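Local coordinates for protein Cow rumen GH26 endo-mannanase (Metagenome, PDB 6UEH) that probably hydrolyses internal beta-1,4-mannosidic bonds of mannans such as galactomannan, using a family 26 TIM-barrel catalytic domain joined to a calcium-binding CBM6-type accessory domain, at residues K31-Y36 against Y93-T98; W239-P244 against F327-A332. All blocks are in the same frame, centred on the assembly; numbering follows the deposited sequence.

Interaction 1: K31-Y36 against Y93-T98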
ATOM      1  N   LYS A  31      42.060  -0.362  -6.344  1.00 20.14           N
ATOM      2  CA  LYS A  31      41.846   0.314  -5.071  1.00 20.50           C
ATOM      3  C   LYS A  31      40.489   1.000  -5.030  1.00 17.98           C
ATOM      4  O   LYS A  31      40.078   1.638  -5.999  1.00 19.51           O
ATOM      5  CB  LYS A  31      42.948   1.350  -4.824  1.00 25.10           C
ATOM      6  CG  LYS A  31      44.224   0.795  -4.214  1.00 28.63           C
ATOM      7  CD  LYS A  31      44.064   0.594  -2.717  1.00 30.00           C
ATOM      8  CE  LYS A  31      45.378   0.200  -2.059  1.00 32.20           C
ATOM      9  NZ  LYS A  31      45.229   0.067  -0.582  1.00 30.86           N
ATOM     10  N   ILE A  32      39.791   0.857  -3.910  1.00 14.59           N
ATOM     11  CA  ILE A  32      38.649   1.712  -3.627  1.00 14.45           C
ATOM     12  C   ILE A  32      39.206   3.081  -3.265  1.00 22.43           C
ATOM     13  O   ILE A  32      40.094   3.185  -2.419  1.00 16.30           O
ATOM     14  CB  ILE A  32      37.776   1.169  -2.474  1.00 13.33           C
ATOM     15  CG1 ILE A  32      37.325  -0.267  -2.765  1.00 12.28           C
ATOM     16  CG2 ILE A  32      36.580   2.082  -2.235  1.00 13.76           C
ATOM     17  CD1 ILE A  32      36.564  -0.421  -4.077  1.00 13.65           C
ATOM     18  N   LYS A  33      38.706   4.126  -3.913  1.00 17.65           N
ATOM     19  CA  LYS A  33      39.244   5.464  -3.693  1.00 22.15           C
ATOM     20  C   LYS A  33      38.929   5.967  -2.287  1.00 22.74           C
ATOM     21  O   LYS A  33      37.935   5.571  -1.679  1.00 21.98           O
ATOM     22  CB  LYS A  33      38.704   6.435  -4.742  1.00 25.76           C
ATOM     23  CG  LYS A  33      39.149   6.104  -6.161  1.00 28.92           C
ATOM     24  CD  LYS A  33      38.564   7.073  -7.173  1.00 33.31           C
ATOM     25  CE  LYS A  33      38.977   6.705  -8.588  1.00 36.44           C
ATOM     26  NZ  LYS A  33      38.350   7.604  -9.598  1.00 41.09           N
ATOM     27  N   GLY A  34      39.792   6.834  -1.770  1.00 22.01           N
ATOM     28  CA  GLY A  34      39.612   7.368  -0.434  1.00 22.93           C
ATOM     29  C   GLY A  34      40.382   6.581   0.609  1.00 21.91           C
ATOM     30  O   GLY A  34      41.418   5.986   0.316  1.00 21.51           O
ATOM     31  N   MET A  35      39.870   6.578   1.834  1.00 24.09           N
ATOM     32  CA  MET A  35      40.541   5.915   2.944  1.00 23.77           C
ATOM     33  C   MET A  35      39.579   5.048   3.745  1.00 22.21           C
ATOM     34  O   MET A  35      38.562   5.535   4.242  1.00 20.61           O
ATOM     35  CB  MET A  35      41.189   6.949   3.867  1.00 29.41           C
ATOM     36  CG  MET A  35      41.841   6.354   5.105  1.00 32.02           C
ATOM     37  SD  MET A  35      43.520   5.770   4.803  1.00 89.25           S
ATOM     38  CE  MET A  35      44.037   5.365   6.466  1.00 54.38           C
ATOM     39  N   TYR A  36      39.901   3.764   3.872  1.00 19.59           N
ATOM     40  CA  TYR A  36      39.110   2.877   4.714  1.00 18.74           C
ATOM     41  C   TYR A  36      39.459   3.083   6.185  1.00 21.08           C
ATOM     42  O   TYR A  36      40.542   3.573   6.517  1.00 22.41           O
ATOM     43  CB  TYR A  36      39.318   1.408   4.321  1.00 17.13           C
ATOM     44  CG  TYR A  36      40.765   0.986   4.166  1.00 18.38           C
ATOM     45  CD1 TYR A  36      41.622   0.932   5.262  1.00 20.58           C
ATOM     46  CD2 TYR A  36      41.269   0.620   2.924  1.00 17.66           C
ATOM     47  CE1 TYR A  36      42.945   0.541   5.120  1.00 20.90           C
ATOM     48  CE2 TYR A  36      42.587   0.225   2.773  1.00 18.98           C
ATOM     49  CZ  TYR A  36      43.419   0.187   3.872  1.00 20.62           C
ATOM     50  OH  TYR A  36      44.730  -0.205   3.724  1.00 22.78           O
ATOM     51  N   TYR A  93      26.907   1.752  -8.426  1.00 18.60           N
ATOM     52  CA  TYR A  93      28.349   1.744  -8.623  1.00 18.38           C
ATOM     53  C   TYR A  93      28.994   2.810  -7.746  1.00 18.54           C
ATOM     54  O   TYR A  93      28.760   4.007  -7.931  1.00 19.76           O
ATOM     55  CB  TYR A  93      28.694   1.979 -10.095  1.00 20.37           C
ATOM     56  CG  TYR A  93      30.178   2.012 -10.390  1.00 22.32           C
ATOM     57  CD1 TYR A  93      30.884   0.840 -10.625  1.00 21.81           C
ATOM     58  CD2 TYR A  93      30.869   3.217 -10.449  1.00 23.61           C
ATOM     59  CE1 TYR A  93      32.237   0.864 -10.902  1.00 22.07           C
ATOM     60  CE2 TYR A  93      32.222   3.250 -10.725  1.00 24.16           C
ATOM     61  CZ  TYR A  93      32.901   2.072 -10.950  1.00 23.69           C
ATOM     62  OH  TYR A  93      34.248   2.101 -11.225  1.00 23.81           O
ATOM     63  N   TYR A  94      29.788   2.364  -6.778  1.00 17.38           N
ATOM     64  CA  TYR A  94      30.533   3.262  -5.901  1.00 18.16           C
ATOM     65  C   TYR A  94      32.013   2.912  -5.956  1.00 16.29           C
ATOM     66  O   TYR A  94      32.411   1.858  -5.464  1.00 13.76           O
ATOM     67  CB  TYR A  94      30.040   3.160  -4.453  1.00 18.77           C
ATOM     68  CG  TYR A  94      28.658   3.718  -4.192  1.00 20.96           C
ATOM     69  CD1 TYR A  94      28.213   4.871  -4.827  1.00 21.54           C
ATOM     70  CD2 TYR A  94      27.801   3.090  -3.296  1.00 21.21           C
ATOM     71  CE1 TYR A  94      26.949   5.379  -4.578  1.00 23.72           C
ATOM     72  CE2 TYR A  94      26.543   3.589  -3.041  1.00 22.30           C
ATOM     73  CZ  TYR A  94      26.120   4.730  -3.683  1.00 23.53           C
ATOM     74  OH  TYR A  94      24.860   5.221  -3.422  1.00 24.40           O
ATOM     75  N   ASP A  95      32.826   3.786  -6.543  1.00 16.70           N
ATOM     76  CA  ASP A  95      34.258   3.523  -6.657  1.00 18.32           C
ATOM     77  C   ASP A  95      35.025   4.178  -5.510  1.00 19.16           C
ATOM     78  O   ASP A  95      36.255   4.115  -5.445  1.00 19.91           O
ATOM     79  CB  ASP A  95      34.790   4.005  -8.013  1.00 21.47           C
ATOM     80  CG  ASP A  95      34.806   5.521  -8.144  1.00 25.21           C
ATOM     81  OD1 ASP A  95      34.140   6.220  -7.350  1.00 25.73           O
ATOM     82  OD2 ASP A  95      35.484   6.016  -9.068  1.00 27.24           O
ATOM     83  N   THR A  96      34.272   4.808  -4.616  1.00 18.61           N
ATOM     84  CA  THR A  96      34.805   5.484  -3.441  1.00 19.12           C
ATOM     85  C   THR A  96      33.929   5.095  -2.255  1.00 18.09           C
ATOM     86  O   THR A  96      32.747   4.804  -2.435  1.00 16.76           O
ATOM     87  CB  THR A  96      34.815   7.017  -3.623  1.00 22.59           C
ATOM     88  OG1 THR A  96      35.409   7.343  -4.885  1.00 25.57           O
ATOM     89  CG2 THR A  96      35.596   7.699  -2.512  1.00 18.53           C
ATOM     90  N   TRP A  97      34.501   5.067  -1.054  1.00 16.78           N
ATOM     91  CA  TRP A  97      33.740   4.689   0.134  1.00 16.69           C
ATOM     92  C   TRP A  97      32.532   5.602   0.326  1.00 18.09           C
ATOM     93  O   TRP A  97      32.662   6.825   0.368  1.00 19.15           O
ATOM     94  CB  TRP A  97      34.629   4.710   1.377  1.00 16.44           C
ATOM     95  CG  TRP A  97      35.704   3.680   1.336  1.00 15.19           C
ATOM     96  CD1 TRP A  97      37.051   3.897   1.299  1.00 15.90           C
ATOM     97  CD2 TRP A  97      35.524   2.258   1.307  1.00 14.50           C
ATOM     98  NE1 TRP A  97      37.721   2.697   1.257  1.00 15.44           N
ATOM     99  CE2 TRP A  97      36.807   1.677   1.259  1.00 14.99           C
ATOM    100  CE3 TRP A  97      34.402   1.420   1.319  1.00 13.81           C
ATOM    101  CZ2 TRP A  97      36.999   0.296   1.226  1.00 15.47           C
ATOM    102  CZ3 TRP A  97      34.596   0.049   1.282  1.00 12.54           C
ATOM    103  CH2 TRP A  97      35.884  -0.499   1.235  1.00 13.00           C
ATOM    104  N   THR A  98      31.358   4.990   0.436  1.00 18.03           N
ATOM    105  CA  THR A  98      30.100   5.725   0.482  1.00 18.63           C
ATOM    106  C   THR A  98      29.152   5.128   1.522  1.00 17.57           C
ATOM    107  O   THR A  98      28.989   3.911   1.593  1.00 14.88           O
ATOM    108  CB  THR A  98      29.404   5.718  -0.897  1.00 20.27           C
ATOM    109  OG1 THR A  98      30.351   6.064  -1.919  1.00 20.42           O
ATOM    110  CG2 THR A  98      28.241   6.703  -0.924  1.00 22.34           C
TER
HETATM  111  O   HOH W   1      37.735   2.313  -7.204  1.00 22.72           O
HETATM  112  O   HOH W   2      40.358   2.164   0.119  1.00 16.39           O
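At one end of the CBM6-type beta-sandwich, Ile32 and Lys33 of a long loop dock on Asp95, Thr96 and Trp97, where the chain turns the corner from one sheet to the other. A single beta bridge pairs Lys33 with Thr96. Its hydrogen bond runs from Lys33 N to Asp95 O (2.9 Å, nearly straight at 163°). A water bonded to Lys31 O donates a second bond to Asp95 O, so this carbonyl is gripped twice. Lys33 CB lies beside Thr96 OG1, and the chain, extended beyond CG, carries NZ to a weak salt bridge with Asp95 OD2 (3.3 Å). Thr96 OG1 in turn donates to Asp95 OD1 (3.0 Å) from above the carboxylate plane, so the carboxylate is bonded through both oxygens. Ile32 lies across the indole of Trp97 at about a right angle. Its CG2, anti to the backbone N, sits over the five-membered ring as a CH-pi contact, 3.6 Å from the centroid. Trp97 NE1 lies 3.7 Å from Tyr36 CB and donates to a second water (2.9 Å from NE1 to its oxygen), which donates to Ile32 O. An alanine in place of Trp97 would probably open a gap beneath Ile32 CG2 and leave this water without its N-H donor. Behind the contact, the indole meets Phe41 edge-to-face and touches Lys66 and Ala68 of strand 59-69. Tyr36 and Trp97 both reach Asp126, a calcium ligand on strand 123-132, so the loop packs next to the metal site.

Interaction 2: W239-P244 against F327-A332. With ACT (acetate ion), chain D.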
ATOM      1  N   TRP A 239     -14.812   1.435  -7.502  1.00 14.50           N
ATOM      2  CA  TRP A 239     -15.677   1.584  -8.667  1.00 15.64           C
ATOM      3  C   TRP A 239     -15.341   0.532  -9.723  1.00 16.53           C
ATOM      4  O   TRP A 239     -14.623   0.815 -10.679  1.00 17.39           O
ATOM      5  CB  TRP A 239     -15.533   2.998  -9.245  1.00 15.89           C
ATOM      6  CG  TRP A 239     -16.464   3.338 -10.372  1.00 16.53           C
ATOM      7  CD1 TRP A 239     -17.745   2.895 -10.551  1.00 17.64           C
ATOM      8  CD2 TRP A 239     -16.181   4.202 -11.481  1.00 18.04           C
ATOM      9  NE1 TRP A 239     -18.275   3.431 -11.702  1.00 18.06           N
ATOM     10  CE2 TRP A 239     -17.334   4.235 -12.292  1.00 19.15           C
ATOM     11  CE3 TRP A 239     -15.062   4.949 -11.867  1.00 18.22           C
ATOM     12  CZ2 TRP A 239     -17.400   4.986 -13.467  1.00 19.53           C
ATOM     13  CZ3 TRP A 239     -15.130   5.696 -13.032  1.00 19.51           C
ATOM     14  CH2 TRP A 239     -16.291   5.708 -13.818  1.00 19.86           C
ATOM     15  N   HIS A 240     -15.855  -0.682  -9.539  1.00 17.49           N
ATOM     16  CA  HIS A 240     -15.600  -1.778 -10.475  1.00 19.09           C
ATOM     17  C   HIS A 240     -16.393  -1.617 -11.770  1.00 19.57           C
ATOM     18  O   HIS A 240     -17.193  -2.488 -12.128  1.00 19.87           O
ATOM     19  CB  HIS A 240     -15.937  -3.129  -9.835  1.00 19.16           C
ATOM     20  CG  HIS A 240     -14.918  -3.609  -8.848  1.00 20.30           C
ATOM     21  ND1 HIS A 240     -14.825  -3.106  -7.567  1.00 19.56           N
ATOM     22  CD2 HIS A 240     -13.951  -4.550  -8.954  1.00 22.08           C
ATOM     23  CE1 HIS A 240     -13.844  -3.718  -6.927  1.00 21.28           C
ATOM     24  NE2 HIS A 240     -13.296  -4.598  -7.746  1.00 22.87           N
ATOM     25  N   ILE A 241     -16.162  -0.515 -12.478  1.00 17.95           N
ATOM     26  CA  ILE A 241     -16.912  -0.231 -13.696  1.00 16.80           C
ATOM     27  C   ILE A 241     -16.520  -1.189 -14.824  1.00 18.46           C
ATOM     28  O   ILE A 241     -15.352  -1.281 -15.212  1.00 16.84           O
ATOM     29  CB  ILE A 241     -16.719   1.244 -14.147  1.00 17.68           C
ATOM     30  CG1 ILE A 241     -17.449   1.506 -15.468  1.00 17.19           C
ATOM     31  CG2 ILE A 241     -15.239   1.616 -14.238  1.00 17.55           C
ATOM     32  CD1 ILE A 241     -18.958   1.363 -15.374  1.00 16.43           C
ATOM     33  N   ASN A 242     -17.509  -1.920 -15.329  1.00 18.88           N
ATOM     34  CA  ASN A 242     -17.291  -2.891 -16.395  1.00 20.45           C
ATOM     35  C   ASN A 242     -17.349  -2.274 -17.789  1.00 20.92           C
ATOM     36  O   ASN A 242     -17.910  -1.197 -17.984  1.00 17.74           O
ATOM     37  CB  ASN A 242     -18.324  -4.022 -16.313  1.00 21.64           C
ATOM     38  CG  ASN A 242     -18.057  -4.986 -15.171  1.00 22.51           C
ATOM     39  OD1 ASN A 242     -17.655  -4.587 -14.077  1.00 21.63           O
ATOM     40  ND2 ASN A 242     -18.279  -6.271 -15.427  1.00 20.45           N
ATOM     41  N   VAL A 243     -16.764  -2.973 -18.755  1.00 22.56           N
ATOM     42  CA  VAL A 243     -16.930  -2.639 -20.164  1.00 23.11           C
ATOM     43  C   VAL A 243     -17.511  -3.862 -20.866  1.00 23.99           C
ATOM     44  O   VAL A 243     -17.395  -4.977 -20.355  1.00 24.16           O
ATOM     45  CB  VAL A 243     -15.595  -2.227 -20.828  1.00 21.05           C
ATOM     46  CG1 VAL A 243     -15.020  -0.987 -20.155  1.00 20.29           C
ATOM     47  CG2 VAL A 243     -14.600  -3.382 -20.792  1.00 22.21           C
ATOM     48  N   PRO A 244     -18.159  -3.665 -22.027  1.00 24.92           N
ATOM     49  CA  PRO A 244     -18.619  -4.840 -22.776  1.00 25.68           C
ATOM     50  C   PRO A 244     -17.446  -5.696 -23.240  1.00 27.51           C
ATOM     51  O   PRO A 244     -16.441  -5.147 -23.689  1.00 28.73           O
ATOM     52  CB  PRO A 244     -19.359  -4.233 -23.974  1.00 26.94           C
ATOM     53  CG  PRO A 244     -19.724  -2.852 -23.538  1.00 25.79           C
ATOM     54  CD  PRO A 244     -18.608  -2.406 -22.645  1.00 21.78           C
ATOM     55  N   PHE A 327      -7.062  -5.336 -14.372  1.00 21.15           N
ATOM     56  CA  PHE A 327      -8.200  -4.467 -14.659  1.00 20.08           C
ATOM     57  C   PHE A 327      -7.980  -3.770 -15.999  1.00 20.59           C
ATOM     58  O   PHE A 327      -6.837  -3.511 -16.378  1.00 19.61           O
ATOM     59  CB  PHE A 327      -8.395  -3.439 -13.545  1.00 18.78           C
ATOM     60  CG  PHE A 327      -8.942  -4.019 -12.272  1.00 20.11           C
ATOM     61  CD1 PHE A 327      -9.980  -4.936 -12.301  1.00 22.19           C
ATOM     62  CD2 PHE A 327      -8.411  -3.655 -11.046  1.00 19.99           C
ATOM     63  CE1 PHE A 327     -10.484  -5.471 -11.131  1.00 22.77           C
ATOM     64  CE2 PHE A 327      -8.911  -4.188  -9.871  1.00 20.48           C
ATOM     65  CZ  PHE A 327      -9.946  -5.096  -9.913  1.00 21.74           C
ATOM     66  N   TRP A 328      -9.063  -3.458 -16.711  1.00 20.58           N
ATOM     67  CA  TRP A 328      -8.931  -2.933 -18.069  1.00 20.71           C
ATOM     68  C   TRP A 328      -8.224  -1.578 -18.112  1.00 18.23           C
ATOM     69  O   TRP A 328      -7.549  -1.262 -19.091  1.00 18.02           O
ATOM     70  CB  TRP A 328     -10.300  -2.834 -18.763  1.00 21.95           C
ATOM     71  CG  TRP A 328     -11.277  -1.844 -18.171  1.00 20.85           C
ATOM     72  CD1 TRP A 328     -12.305  -2.122 -17.317  1.00 21.34           C
ATOM     73  CD2 TRP A 328     -11.334  -0.430 -18.418  1.00 19.98           C
ATOM     74  NE1 TRP A 328     -12.990  -0.972 -17.006  1.00 19.85           N
ATOM     75  CE2 TRP A 328     -12.414   0.081 -17.667  1.00 19.77           C
ATOM     76  CE3 TRP A 328     -10.576   0.454 -19.195  1.00 19.41           C
ATOM     77  CZ2 TRP A 328     -12.752   1.436 -17.669  1.00 19.14           C
ATOM     78  CZ3 TRP A 328     -10.912   1.800 -19.194  1.00 18.76           C
ATOM     79  CH2 TRP A 328     -11.992   2.277 -18.437  1.00 19.04           C
ATOM     80  N   TRP A 329      -8.350  -0.788 -17.051  1.00 15.82           N
ATOM     81  CA  TRP A 329      -7.760   0.547 -17.058  1.00 17.01           C
ATOM     82  C   TRP A 329      -6.232   0.538 -16.936  1.00 18.18           C
ATOM     83  O   TRP A 329      -5.594   1.578 -17.084  1.00 19.20           O
ATOM     84  CB  TRP A 329      -8.369   1.416 -15.950  1.00 17.00           C
ATOM     85  CG  TRP A 329      -8.475   0.769 -14.599  1.00 16.58           C
ATOM     86  CD1 TRP A 329      -7.476   0.609 -13.683  1.00 17.58           C
ATOM     87  CD2 TRP A 329      -9.658   0.224 -14.002  1.00 17.59           C
ATOM     88  NE1 TRP A 329      -7.961  -0.013 -12.557  1.00 17.38           N
ATOM     89  CE2 TRP A 329      -9.298  -0.259 -12.726  1.00 17.93           C
ATOM     90  CE3 TRP A 329     -10.986   0.090 -14.422  1.00 19.11           C
ATOM     91  CZ2 TRP A 329     -10.218  -0.864 -11.870  1.00 17.98           C
ATOM     92  CZ3 TRP A 329     -11.897  -0.511 -13.571  1.00 19.31           C
ATOM     93  CH2 TRP A 329     -11.507  -0.982 -12.309  1.00 18.55           C
ATOM     94  N   GLY A 330      -5.646  -0.629 -16.686  1.00 18.75           N
ATOM     95  CA  GLY A 330      -4.198  -0.740 -16.598  1.00 18.79           C
ATOM     96  C   GLY A 330      -3.600  -1.469 -17.786  1.00 19.91           C
ATOM     97  O   GLY A 330      -2.382  -1.629 -17.891  1.00 19.69           O
ATOM     98  N   LYS A 331      -4.473  -1.898 -18.690  1.00 20.35           N
ATOM     99  CA  LYS A 331      -4.106  -2.746 -19.818  1.00 22.25           C
ATOM    100  C   LYS A 331      -3.161  -2.067 -20.809  1.00 23.65           C
ATOM    101  O   LYS A 331      -2.392  -2.735 -21.498  1.00 24.81           O
ATOM    102  CB  LYS A 331      -5.376  -3.200 -20.542  1.00 21.98           C
ATOM    103  CG  LYS A 331      -5.184  -4.279 -21.587  1.00 23.96           C
ATOM    104  CD  LYS A 331      -6.530  -4.669 -22.176  1.00 24.61           C
ATOM    105  CE  LYS A 331      -6.395  -5.762 -23.223  1.00 27.78           C
ATOM    106  NZ  LYS A 331      -7.729  -6.145 -23.759  1.00 29.54           N
ATOM    107  N   ALA A 332      -3.223  -0.741 -20.880  1.00 23.80           N
ATOM    108  CA  ALA A 332      -2.430   0.009 -21.849  1.00 24.88           C
ATOM    109  C   ALA A 332      -1.138   0.565 -21.252  1.00 24.09           C
ATOM    110  O   ALA A 332      -0.423   1.325 -21.905  1.00 24.45           O
ATOM    111  CB  ALA A 332      -3.260   1.137 -22.439  1.00 24.57           C
TER
HETATM  112  C   ACT D 603     -11.227  -6.214  -5.823  1.00 27.04           C
HETATM  113  O   ACT D 603     -11.660  -6.508  -6.959  1.00 26.89           O
HETATM  114  OXT ACT D 603     -11.022  -4.998  -5.613  1.00 25.18           O
HETATM  115  CH3 ACT D 603     -10.975  -7.258  -4.776  1.00 27.65           C
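Trp328 reaches from its loop to Ile241 and Val243, its CB pointing toward them. CG takes the crowded position between backbone N and carbonyl carbon (chi1 66°), and the indole extends from there. CD1 passes 4.1 Å from Val243 CG1. NE1 donates to Ile241 O (3.0 Å, N-H...O angle 166°), and the oxygen lies almost exactly in the indole plane. CE2, next in the ring, has Val243 CG1 at 3.8 Å. This methyl stands over the face of the five-membered ring as a CH-pi contact. CZ2, beyond it on the six-membered ring, lies 4.2 Å from Ile241 CG2. The opposite face of the indole is covered by Trp329, whose CE3 lies 3.4 Å above the plane, so the ring is held between a valine methyl and a second tryptophan. Trp329 also meets Ile241, its CZ3 4.0 Å from CG2, while its own N-H is taken by the carbonyl of His312.

Beside this cluster, His240 is the centre of an inverse gamma turn. Its imidazole and the Phe327 ring stand at 85° to each other, centroids 5.7 Å apart. His240 NE2 donates to an acetate oxygen (2.6 Å), and His312 NE2 binds the same ion, while ND1 of His240 is hydrogen-bonded to OD2 of Asp206. The acetate, probably from the crystallisation liquor, occupies the end of the TIM barrel where such enzymes carry their active site. The two segments follow the C-terminal ends of barrel strands 234-238 and 306-309. Ile241 packs on helix 280-301, Trp328 meets Phe269 edge-to-face, strand 243-244 pairs antiparallel with 261-262, and the loop of 327-332 leads into helix 334-351.

How the interactions relate
The two contacts lie in series along the chain. From the N terminus, strand 10-13 leads into the loop that holds 31-36. The chain then lays down strands 42-44, 49-55, 59-69, 76-82 and 85-94, and interaction 1 closes this excursion, joining the loop to the corner between the sandwich's two sheets. Strands 97-107 to 123-132 complete the accessory domain before the barrel begins. Interaction 2 opens after barrel strand 234-238 and closes after 82 intervening residues, past helix 280-301 and strand 306-309, tying together two loops that follow barrel strands. Neither loop contains or crosses the other. The centres of the two contacts are about 50 Å apart, and each contact stays within its own domain.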